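Long-range contacts in EST1E (Clostridium proteoclasticum, PDB 2WTN), which probably hydrolyses feruloyl esters as a serine esterase of the alpha/beta-hydrolase fold, and binds ferulic acid: residues Ile32-Thr37 and Arg61-Gly66; His77-Trp82 and His107-Leu112; Met136-Ala141 and Gln177-Glu182. All coordinates share one frame; numbering follows the deposited sequence.

Contact 1. Residues Ile32-Thr37 and Arg61-Gly66; sequences IIHGFT and RADMYG. With FER (3-(4-hydroxy-3-methoxyphenyl)-2-propenoic acid), chain H.
H34 NE2 takes the backbone N-H of M64 at 3.0 Å, an almost straight bond (177°) at the imidazole edge near the ring plane. The other ring nitrogen, ND1, donates to the carbonyl O of G35, so the imidazole is gripped at both nitrogens and its rotation is fixed; a side chain with one acceptor and one donor suits this junction. CG sits between the backbone N and the carbonyl carbon (chi1 63°), which swings the ring across to the 61-66 segment. Behind it the strands pair: A62 N donates to I32 O at 3.2 Å, as does a water. The backbone N of F36 donates to O1 of ferulic acid at 2.8 Å, and R61 turns away to a salt bridge with D18 and a hydrogen bond with S40 O. The apolar layer follows: M64 crosses I33 at about a right angle, its CG 3.7 Å from I33 CG2, and the ligand's methoxy carbon, C10, lies over one face of the F36 ring. Parallel strands 27-33 and 58-62, joined through helix 43-54, form a beta-alpha-beta unit, and the loop after the first supplies an N-H consistent with the oxyanion hole of an alpha/beta hydrolase.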
loop_
_atom_site.group_PDB
_atom_site.type_symbol
_atom_site.label_atom_id
_atom_site.label_comp_id
_atom_site.label_asym_id
_atom_site.label_seq_id
_atom_site.Cartn_x
_atom_site.Cartn_y
_atom_site.Cartn_z
ATOM N N ILE B 32 12.069 7.401 13.706
ATOM C CA ILE B 32 10.966 7.763 14.618
ATOM C C ILE B 32 9.847 8.414 13.772
ATOM O O ILE B 32 10.083 9.379 13.074
ATOM C CB ILE B 32 11.436 8.731 15.737
ATOM C CG1 ILE B 32 12.559 8.148 16.587
ATOM C CG2 ILE B 32 10.319 9.025 16.713
ATOM C CD1 ILE B 32 13.060 9.076 17.608
ATOM N N ILE B 33 8.657 7.802 13.812
ATOM C CA ILE B 33 7.490 8.183 13.085
ATOM C C ILE B 33 6.353 8.638 14.076
ATOM O O ILE B 33 5.942 7.890 15.036
ATOM C CB ILE B 33 6.985 7.021 12.172
ATOM C CG1 ILE B 33 8.133 6.389 11.350
ATOM C CG2 ILE B 33 5.811 7.456 11.311
ATOM C CD1 ILE B 33 8.832 7.258 10.280
ATOM N N HIS B 34 5.897 9.885 13.860
ATOM C CA HIS B 34 4.806 10.526 14.636
ATOM C C HIS B 34 3.433 9.869 14.204
ATOM O O HIS B 34 3.369 8.974 13.318
ATOM C CB HIS B 34 4.783 12.062 14.312
ATOM C CG HIS B 34 4.486 12.317 12.858
ATOM N ND1 HIS B 34 3.207 12.278 12.358
ATOM C CD2 HIS B 34 5.292 12.529 11.791
ATOM C CE1 HIS B 34 3.241 12.433 11.041
ATOM N NE2 HIS B 34 4.490 12.597 10.669
ATOM N N GLY B 35 2.362 10.292 14.878
ATOM C CA GLY B 35 1.017 9.814 14.640
ATOM C C GLY B 35 0.124 10.735 13.860
ATOM O O GLY B 35 0.584 11.704 13.260
ATOM N N PHE B 36 -1.153 10.358 13.815
ATOM C CA PHE B 36 -2.214 10.961 12.974
ATOM C C PHE B 36 -2.447 12.386 13.506
ATOM O O PHE B 36 -2.729 12.571 14.684
ATOM C CB PHE B 36 -3.458 10.034 13.111
ATOM C CG PHE B 36 -4.708 10.471 12.434
ATOM C CD1 PHE B 36 -5.002 10.024 11.126
ATOM C CD2 PHE B 36 -5.670 11.251 13.137
ATOM C CE1 PHE B 36 -6.270 10.339 10.524
ATOM C CE2 PHE B 36 -6.891 11.642 12.568
ATOM C CZ PHE B 36 -7.204 11.189 11.251
ATOM N N THR B 37 -2.315 13.357 12.618
ATOM C CA THR B 37 -2.212 14.830 12.872
ATOM C C THR B 37 -0.987 15.303 13.657
ATOM O O THR B 37 -0.856 16.509 13.922
ATOM C CB THR B 37 -3.466 15.450 13.541
ATOM O OG1 THR B 37 -3.473 15.108 14.905
ATOM C CG2 THR B 37 -4.761 14.962 12.908
ATOM N N ARG B 61 14.033 11.559 12.753
ATOM C CA ARG B 61 12.613 11.808 12.839
ATOM C C ARG B 61 12.084 12.252 11.491
ATOM O O ARG B 61 12.679 13.133 10.830
ATOM C CB ARG B 61 12.258 12.851 13.864
ATOM C CG ARG B 61 12.728 12.591 15.217
ATOM C CD ARG B 61 12.524 13.906 16.022
ATOM N NE ARG B 61 13.621 14.840 15.814
ATOM C CZ ARG B 61 13.526 16.145 16.078
ATOM N NH1 ARG B 61 12.391 16.696 16.525
ATOM N NH2 ARG B 61 14.587 16.905 15.904
ATOM N N ALA B 62 11.006 11.643 11.029
ATOM C CA ALA B 62 10.474 12.022 9.732
ATOM C C ALA B 62 9.004 12.374 9.749
ATOM O O ALA B 62 8.194 11.648 10.319
ATOM C CB ALA B 62 10.733 10.910 8.681
ATOM N N ASP B 63 8.666 13.516 9.124
ATOM C CA ASP B 63 7.302 13.893 8.866
ATOM C C ASP B 63 6.739 13.105 7.653
ATOM O O ASP B 63 7.261 13.178 6.545
ATOM C CB ASP B 63 7.158 15.375 8.618
ATOM C CG ASP B 63 7.436 16.227 9.850
ATOM O OD1 ASP B 63 7.387 15.769 11.019
ATOM O OD2 ASP B 63 7.642 17.445 9.643
ATOM N N MET B 64 5.603 12.417 7.883
ATOM C CA MET B 64 4.928 11.604 6.866
ATOM C C MET B 64 4.039 12.499 5.983
ATOM O O MET B 64 3.749 13.662 6.348
ATOM C CB MET B 64 4.081 10.539 7.523
ATOM C CG MET B 64 4.808 9.600 8.488
ATOM S SD MET B 64 5.881 8.475 7.572
ATOM C CE MET B 64 7.482 9.355 7.396
ATOM N N TYR B 65 3.589 11.925 4.869
ATOM C CA TYR B 65 2.737 12.594 3.894
ATOM C C TYR B 65 1.619 13.306 4.641
ATOM O O TYR B 65 0.990 12.743 5.596
ATOM C CB TYR B 65 2.131 11.584 2.933
ATOM C CG TYR B 65 1.258 12.136 1.834
ATOM C CD1 TYR B 65 1.673 12.097 0.539
ATOM C CD2 TYR B 65 0.031 12.662 2.090
ATOM C CE1 TYR B 65 0.887 12.588 -0.488
ATOM C CE2 TYR B 65 -0.731 13.221 1.099
ATOM C CZ TYR B 65 -0.311 13.151 -0.183
ATOM O OH TYR B 65 -1.085 13.645 -1.165
ATOM N N GLY B 66 1.399 14.568 4.226
ATOM C CA GLY B 66 0.373 15.409 4.761
ATOM C C GLY B 66 0.514 15.842 6.168
ATOM O O GLY B 66 -0.491 16.276 6.773
HETATM C C4 FER H . -8.878 6.626 15.378
HETATM C C5 FER H . -8.134 6.517 16.552
HETATM C C6 FER H . -6.781 6.858 16.566
HETATM C C3 FER H . -8.247 7.078 14.207
HETATM C C2 FER H . -6.869 7.409 14.221
HETATM C C1 FER H . -6.140 7.304 15.402
HETATM C C10 FER H . -8.079 7.436 11.940
HETATM C C7 FER H . -4.793 7.606 15.385
HETATM C C8 FER H . -4.281 8.444 16.353
HETATM C C9 FER H . -2.907 8.838 16.404
HETATM O O1 FER H . -2.084 8.400 15.554
HETATM O O2 FER H . -2.599 9.653 17.320
HETATM O O4 FER H . -10.203 6.291 15.383
HETATM O O3 FER H . -8.978 7.214 13.050
HETATM O O HOH W 1 8.458 11.803 13.800
#

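Contact 2. Residues His77-Trp82 and His107-Leu112; sequences HTLFKW and HSQGGL. With FER (3-(4-hydroxy-3-methoxyphenyl)-2-propenoic acid), chain H.
Q109 reaches across to H77 and W82 from the first turn of the helix that follows S108, in what is probably the nucleophile elbow of the alpha/beta-hydrolase fold. Its NE2 donates to H77 NE2 at 3.2 Å, nearly straight (171°), with the histidine nitrogen in the amide plane but the amide nitrogen tilted somewhat from the imidazole plane. The same NE2 hangs over one face of the W82 indole, 3.4 Å from CZ3, and the amide stands steeply to the ring, 78° between planes. An extended chain gives glutamine this span: CG lies opposite the backbone N (chi1 -179°), and chi2 prolongs the line. Its CG also packs on L79 CD2, while L79 CD1 meets L112 CD2 at 4.1 Å, the two leucines meeting at about a right angle between the helices. G110 N lies at the edge of the indole, and glycine fits because a side chain there would crowd H107 O in the tight elbow turn.

A second shell holds these groups. F74 O receives H77 ND1, leaving NE2 as the acceptor; Y65 O takes the indole NE1, and the Y172 hydroxyl bonds Q109 OE1. T78 caps helix 79-93 through K81 N. S108 bonds H228, consistent with a catalytic triad completed by D200. The Q109 backbone N, at the start of its helix, donates to O1 of ferulic acid at 2.7 Å.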
loop_
_atom_site.group_PDB
_atom_site.type_symbol
_atom_site.label_atom_id
_atom_site.label_comp_id
_atom_site.label_asym_id
_atom_site.label_seq_id
_atom_site.Cartn_x
_atom_site.Cartn_y
_atom_site.Cartn_z
ATOM N N HIS B 77 -3.722 11.571 2.743
ATOM C CA HIS B 77 -2.810 10.570 3.285
ATOM C C HIS B 77 -3.566 9.248 3.516
ATOM O O HIS B 77 -4.803 9.249 3.742
ATOM C CB HIS B 77 -2.124 11.104 4.548
ATOM C CG HIS B 77 -2.743 10.691 5.866
ATOM N ND1 HIS B 77 -3.705 11.440 6.510
ATOM C CD2 HIS B 77 -2.447 9.653 6.697
ATOM C CE1 HIS B 77 -4.000 10.857 7.663
ATOM N NE2 HIS B 77 -3.222 9.800 7.808
ATOM N N THR B 78 -2.837 8.148 3.317
ATOM C CA THR B 78 -3.264 6.793 3.621
ATOM C C THR B 78 -2.058 6.046 4.218
ATOM O O THR B 78 -0.870 6.455 4.138
ATOM C CB THR B 78 -3.727 6.012 2.399
ATOM O OG1 THR B 78 -2.586 5.672 1.581
ATOM C CG2 THR B 78 -4.711 6.866 1.587
ATOM N N LEU B 79 -2.372 4.880 4.736
ATOM C CA LEU B 79 -1.338 4.041 5.293
ATOM C C LEU B 79 -0.357 3.533 4.241
ATOM O O LEU B 79 0.789 3.313 4.564
ATOM C CB LEU B 79 -1.975 2.916 6.081
ATOM C CG LEU B 79 -2.535 3.397 7.388
ATOM C CD1 LEU B 79 -3.386 2.361 8.065
ATOM C CD2 LEU B 79 -1.437 3.784 8.316
ATOM N N PHE B 80 -0.820 3.335 3.006
ATOM C CA PHE B 80 0.062 2.934 1.966
ATOM C C PHE B 80 1.115 4.048 1.606
ATOM O O PHE B 80 2.274 3.750 1.295
ATOM C CB PHE B 80 -0.706 2.681 0.705
ATOM C CG PHE B 80 -1.471 1.331 0.589
ATOM C CD1 PHE B 80 -1.387 0.285 1.497
ATOM C CD2 PHE B 80 -2.364 1.208 -0.514
ATOM C CE1 PHE B 80 -2.121 -0.909 1.271
ATOM C CE2 PHE B 80 -3.081 0.018 -0.743
ATOM C CZ PHE B 80 -2.917 -1.041 0.161
ATOM N N LYS B 81 0.662 5.317 1.628
ATOM C CA LYS B 81 1.539 6.501 1.434
ATOM C C LYS B 81 2.517 6.537 2.566
ATOM O O LYS B 81 3.723 6.626 2.328
ATOM C CB LYS B 81 0.723 7.800 1.284
ATOM C CG LYS B 81 -0.030 7.884 -0.053
ATOM C CD LYS B 81 -0.876 9.205 -0.158
ATOM C CE LYS B 81 -1.815 9.150 -1.365
ATOM N NZ LYS B 81 -2.562 10.412 -1.667
ATOM N N TRP B 82 2.035 6.394 3.790
ATOM C CA TRP B 82 2.970 6.396 4.944
ATOM C C TRP B 82 4.039 5.266 4.848
ATOM O O TRP B 82 5.279 5.461 5.087
ATOM C CB TRP B 82 2.208 6.319 6.197
ATOM C CG TRP B 82 1.726 7.670 6.693
ATOM C CD1 TRP B 82 1.316 8.740 5.903
ATOM C CD2 TRP B 82 1.590 8.071 8.018
ATOM N NE1 TRP B 82 1.004 9.804 6.698
ATOM C CE2 TRP B 82 1.163 9.425 8.012
ATOM C CE3 TRP B 82 1.855 7.439 9.278
ATOM C CZ2 TRP B 82 0.981 10.166 9.190
ATOM C CZ3 TRP B 82 1.659 8.161 10.438
ATOM C CH2 TRP B 82 1.250 9.541 10.392
ATOM N N HIS B 107 4.922 6.528 17.385
ATOM C CA HIS B 107 3.816 6.774 18.303
ATOM C C HIS B 107 2.456 6.708 17.601
ATOM O O HIS B 107 2.240 7.352 16.552
ATOM C CB HIS B 107 3.981 8.112 19.048
ATOM C CG HIS B 107 2.918 8.358 20.076
ATOM N ND1 HIS B 107 1.835 9.158 19.826
ATOM C CD2 HIS B 107 2.736 7.855 21.321
ATOM C CE1 HIS B 107 1.021 9.138 20.871
ATOM N NE2 HIS B 107 1.553 8.368 21.805
ATOM N N SER B 108 1.578 5.866 18.128
ATOM C CA SER B 108 0.138 5.829 17.727
ATOM C C SER B 108 -0.022 5.336 16.321
ATOM O O SER B 108 0.445 4.257 16.019
ATOM C CB SER B 108 -0.463 7.167 17.976
ATOM O OG SER B 108 -1.889 7.066 18.056
ATOM N N GLN B 109 -0.554 6.121 15.391
ATOM C CA GLN B 109 -0.560 5.677 14.014
ATOM C C GLN B 109 0.841 5.396 13.484
ATOM O O GLN B 109 1.015 4.491 12.653
ATOM C CB GLN B 109 -1.312 6.628 13.110
ATOM C CG GLN B 109 -1.366 6.188 11.626
ATOM C CD GLN B 109 -2.280 7.057 10.747
ATOM O OE1 GLN B 109 -3.516 6.937 10.844
ATOM N NE2 GLN B 109 -1.668 7.865 9.814
ATOM N N GLY B 110 1.836 6.117 13.972
ATOM C CA GLY B 110 3.266 5.868 13.647
ATOM C C GLY B 110 3.805 4.616 14.310
ATOM O O GLY B 110 4.690 3.935 13.739
ATOM N N GLY B 111 3.232 4.265 15.458
ATOM C CA GLY B 111 3.447 2.942 16.130
ATOM C C GLY B 111 2.964 1.771 15.280
ATOM O O GLY B 111 3.714 0.804 15.077
ATOM N N LEU B 112 1.719 1.883 14.772
ATOM C CA LEU B 112 1.235 0.955 13.768
ATOM C C LEU B 112 2.089 0.897 12.544
ATOM O O LEU B 112 2.468 -0.213 12.070
ATOM C CB LEU B 112 -0.257 1.217 13.388
ATOM C CG LEU B 112 -0.781 0.441 12.146
ATOM C CD1 LEU B 112 -0.812 -1.018 12.394
ATOM C CD2 LEU B 112 -2.139 0.925 11.737
HETATM C C4 FER H . -8.878 6.626 15.378
HETATM C C5 FER H . -8.134 6.517 16.552
HETATM C C6 FER H . -6.781 6.858 16.566
HETATM C C3 FER H . -8.247 7.078 14.207
HETATM C C2 FER H . -6.869 7.409 14.221
HETATM C C1 FER H . -6.140 7.304 15.402
HETATM C C10 FER H . -8.079 7.436 11.940
HETATM C C7 FER H . -4.793 7.606 15.385
HETATM C C8 FER H . -4.281 8.444 16.353
HETATM C C9 FER H . -2.907 8.838 16.404
HETATM O O1 FER H . -2.084 8.400 15.554
HETATM O O2 FER H . -2.599 9.653 17.320
HETATM O O4 FER H . -10.203 6.291 15.383
HETATM O O3 FER H . -8.978 7.214 13.050
#

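Contact 3. Residues Met136-Ala141 and Gln177-Glu182; sequences MIPEIA and QTIRVE. With FER (3-(4-hydroxy-3-methoxyphenyl)-2-propenoic acid), chain H.
Q177 lays its amide against the backbone of A141: NE2 donates to A141 O at 2.7 Å, and the N-H points almost straight at the oxygen (171°). The acceptor lies in the amide plane, yet the nitrogen stands well above the carbonyl plane, not on a lone pair. With CG opposite its own carbonyl carbon (chi1 -69°) and the chain extended beyond it, the glutamine runs along A141, its CG 4.0 Å from the alanine CB. The small methyl of A141 allows this close passage. The amide is well supplied with partners, since NE2 also bonds P153 O and OE1 bonds R122 of the second subunit.

P138 makes the apolar half. In the first turn of helix 137-143, where a missing N-H costs little, its ring turns toward the other segment and meets V181 at about a right angle, CG 3.6 Å from V181 CG2. That methyl branch lies opposite the valine carbonyl carbon, while CG1 is anti to the backbone N (chi1 179°). The proline CB also rests 3.3 Å from I179 O, and its CG packs against I179 CB. R142 donates to both Q177 O and I179 O, tying the 177-182 backbone to the same helix.

On the ligand side of helix 137-143, M136 CE comes 3.7 Å from C5 of ferulic acid, and I137 and I140 also touch the ligand. Helix 171-176 packs on I137 and A141, while helix 109-120 receives P138, I179 and V181 on L112 and L116.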
loop_
_atom_site.group_PDB
_atom_site.type_symbol
_atom_site.label_atom_id
_atom_site.label_comp_id
_atom_site.label_asym_id
_atom_site.label_seq_id
_atom_site.Cartn_x
_atom_site.Cartn_y
_atom_site.Cartn_z
ATOM N N MET B 136 -5.337 -1.057 16.135
ATOM C CA MET B 136 -6.739 -1.384 15.847
ATOM C C MET B 136 -7.330 -0.615 14.654
ATOM O O MET B 136 -8.410 -0.902 14.226
ATOM C CB MET B 136 -7.599 -1.086 17.077
ATOM C CG MET B 136 -7.912 0.405 17.349
ATOM S SD MET B 136 -6.483 1.487 17.664
ATOM C CE MET B 136 -7.398 3.032 17.546
ATOM N N ILE B 137 -6.593 0.334 14.094
ATOM C CA ILE B 137 -7.140 1.132 13.019
ATOM C C ILE B 137 -7.702 0.251 11.865
ATOM O O ILE B 137 -8.802 0.545 11.356
ATOM C CB ILE B 137 -6.099 2.190 12.499
ATOM C CG1 ILE B 137 -5.983 3.389 13.462
ATOM C CG2 ILE B 137 -6.411 2.638 11.014
ATOM C CD1 ILE B 137 -4.746 4.326 13.164
ATOM N N PRO B 138 -6.948 -0.730 11.369
ATOM C CA PRO B 138 -7.588 -1.512 10.255
ATOM C C PRO B 138 -8.871 -2.256 10.657
ATOM O O PRO B 138 -9.851 -2.227 9.880
ATOM C CB PRO B 138 -6.485 -2.455 9.793
ATOM C CG PRO B 138 -5.204 -1.713 10.155
ATOM C CD PRO B 138 -5.517 -1.050 11.490
ATOM N N GLU B 139 -8.906 -2.796 11.880
ATOM C CA GLU B 139 -10.092 -3.520 12.373
ATOM C C GLU B 139 -11.281 -2.568 12.504
ATOM O O GLU B 139 -12.360 -2.917 12.034
ATOM C CB GLU B 139 -9.830 -4.254 13.731
ATOM C CG GLU B 139 -11.050 -5.220 14.185
ATOM C CD GLU B 139 -11.496 -6.320 13.051
ATOM O OE1 GLU B 139 -12.737 -6.462 12.731
ATOM O OE2 GLU B 139 -10.614 -7.032 12.458
ATOM N N ILE B 140 -11.086 -1.378 13.095
ATOM C CA ILE B 140 -12.229 -0.427 13.208
ATOM C C ILE B 140 -12.606 0.260 11.869
ATOM O O ILE B 140 -13.764 0.677 11.680
ATOM C CB ILE B 140 -12.106 0.619 14.290
ATOM C CG1 ILE B 140 -11.056 1.664 13.971
ATOM C CG2 ILE B 140 -11.816 -0.060 15.654
ATOM C CD1 ILE B 140 -10.751 2.630 15.121
ATOM N N ALA B 141 -11.658 0.357 10.932
ATOM C CA ALA B 141 -12.014 0.675 9.551
ATOM C C ALA B 141 -12.947 -0.398 8.877
ATOM O O ALA B 141 -13.935 -0.066 8.158
ATOM C CB ALA B 141 -10.747 0.903 8.747
ATOM N N GLN B 177 -8.736 -0.848 5.576
ATOM C CA GLN B 177 -9.448 -2.113 5.631
ATOM C C GLN B 177 -8.628 -3.247 5.098
ATOM O O GLN B 177 -8.807 -4.407 5.472
ATOM C CB GLN B 177 -10.743 -2.047 4.814
ATOM C CG GLN B 177 -11.754 -1.144 5.463
ATOM C CD GLN B 177 -13.129 -1.179 4.779
ATOM O OE1 GLN B 177 -13.230 -1.562 3.608
ATOM N NE2 GLN B 177 -14.178 -0.637 5.483
ATOM N N THR B 178 -7.698 -2.959 4.218
ATOM C CA THR B 178 -6.949 -4.105 3.619
ATOM C C THR B 178 -5.867 -4.724 4.506
ATOM O O THR B 178 -5.396 -5.828 4.195
ATOM C CB THR B 178 -6.290 -3.748 2.269
ATOM O OG1 THR B 178 -5.140 -2.915 2.507
ATOM C CG2 THR B 178 -7.227 -3.061 1.410
ATOM N N ILE B 179 -5.459 -4.059 5.592
ATOM C CA ILE B 179 -4.256 -4.405 6.276
ATOM C C ILE B 179 -4.544 -5.383 7.439
ATOM O O ILE B 179 -5.389 -5.122 8.243
ATOM C CB ILE B 179 -3.520 -3.133 6.808
ATOM C CG1 ILE B 179 -3.074 -2.277 5.605
ATOM C CG2 ILE B 179 -2.263 -3.528 7.777
ATOM C CD1 ILE B 179 -2.588 -0.899 6.018
ATOM N N ARG B 180 -3.913 -6.549 7.389
ATOM C CA ARG B 180 -4.046 -7.570 8.428
ATOM C C ARG B 180 -2.875 -7.426 9.338
ATOM O O ARG B 180 -1.815 -7.998 9.091
ATOM C CB ARG B 180 -4.007 -8.981 7.846
ATOM C CG ARG B 180 -4.941 -9.165 6.693
ATOM C CD ARG B 180 -6.310 -8.569 6.923
ATOM N NE ARG B 180 -6.945 -9.096 8.113
ATOM C CZ ARG B 180 -8.247 -9.295 8.211
ATOM N NH1 ARG B 180 -9.034 -9.019 7.175
ATOM N NH2 ARG B 180 -8.751 -9.785 9.343
ATOM N N VAL B 181 -3.060 -6.605 10.361
ATOM C CA VAL B 181 -1.947 -6.267 11.267
ATOM C C VAL B 181 -1.295 -7.545 11.809
ATOM O O VAL B 181 -0.070 -7.635 11.978
ATOM C CB VAL B 181 -2.399 -5.362 12.406
ATOM C CG1 VAL B 181 -1.257 -5.063 13.320
ATOM C CG2 VAL B 181 -3.093 -4.022 11.879
ATOM N N GLU B 182 -2.127 -8.539 12.155
ATOM C CA GLU B 182 -1.613 -9.766 12.774
ATOM C C GLU B 182 -0.578 -10.473 11.931
ATOM O O GLU B 182 0.290 -11.123 12.486
ATOM C CB GLU B 182 -2.800 -10.726 13.083
ATOM C CG GLU B 182 -3.875 -10.109 14.073
ATOM C CD GLU B 182 -4.741 -8.876 13.559
ATOM O OE1 GLU B 182 -4.932 -8.612 12.327
ATOM O OE2 GLU B 182 -5.247 -8.164 14.468
HETATM C C4 FER H . -8.878 6.626 15.378
HETATM C C5 FER H . -8.134 6.517 16.552
HETATM C C6 FER H . -6.781 6.858 16.566
HETATM C C3 FER H . -8.247 7.078 14.207
HETATM C C2 FER H . -6.869 7.409 14.221
HETATM C C1 FER H . -6.140 7.304 15.402
HETATM C C10 FER H . -8.079 7.436 11.940
HETATM C C7 FER H . -4.793 7.606 15.385
HETATM C C8 FER H . -4.281 8.444 16.353
HETATM C C9 FER H . -2.907 8.838 16.404
HETATM O O1 FER H . -2.084 8.400 15.554
HETATM O O2 FER H . -2.599 9.653 17.320
HETATM O O4 FER H . -10.203 6.291 15.383
HETATM O O3 FER H . -8.978 7.214 13.050
#

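Contacts 1 and 2 lie deep in the chain and meet directly: I33 O probably bonds H107 N, and M64 packs on W82. Contact 3 is buried between its own segments but lies farther out, its centre about 15 Å from the centre of the chain; contacts 2 and 3 both border the second subunit. Strand pairing and a fixed histidine mark contact 1, whereas contact 2 joins the starts of two helices, and the loop before one, through a buried amide, and contact 3 relies on proline, aliphatic groups and one amide. All three touch ferulic acid: the first two offer backbone N-H groups to its O1, the third hydrophobic side chains to its aromatic end. L112 and V181 link contacts 2 and 3.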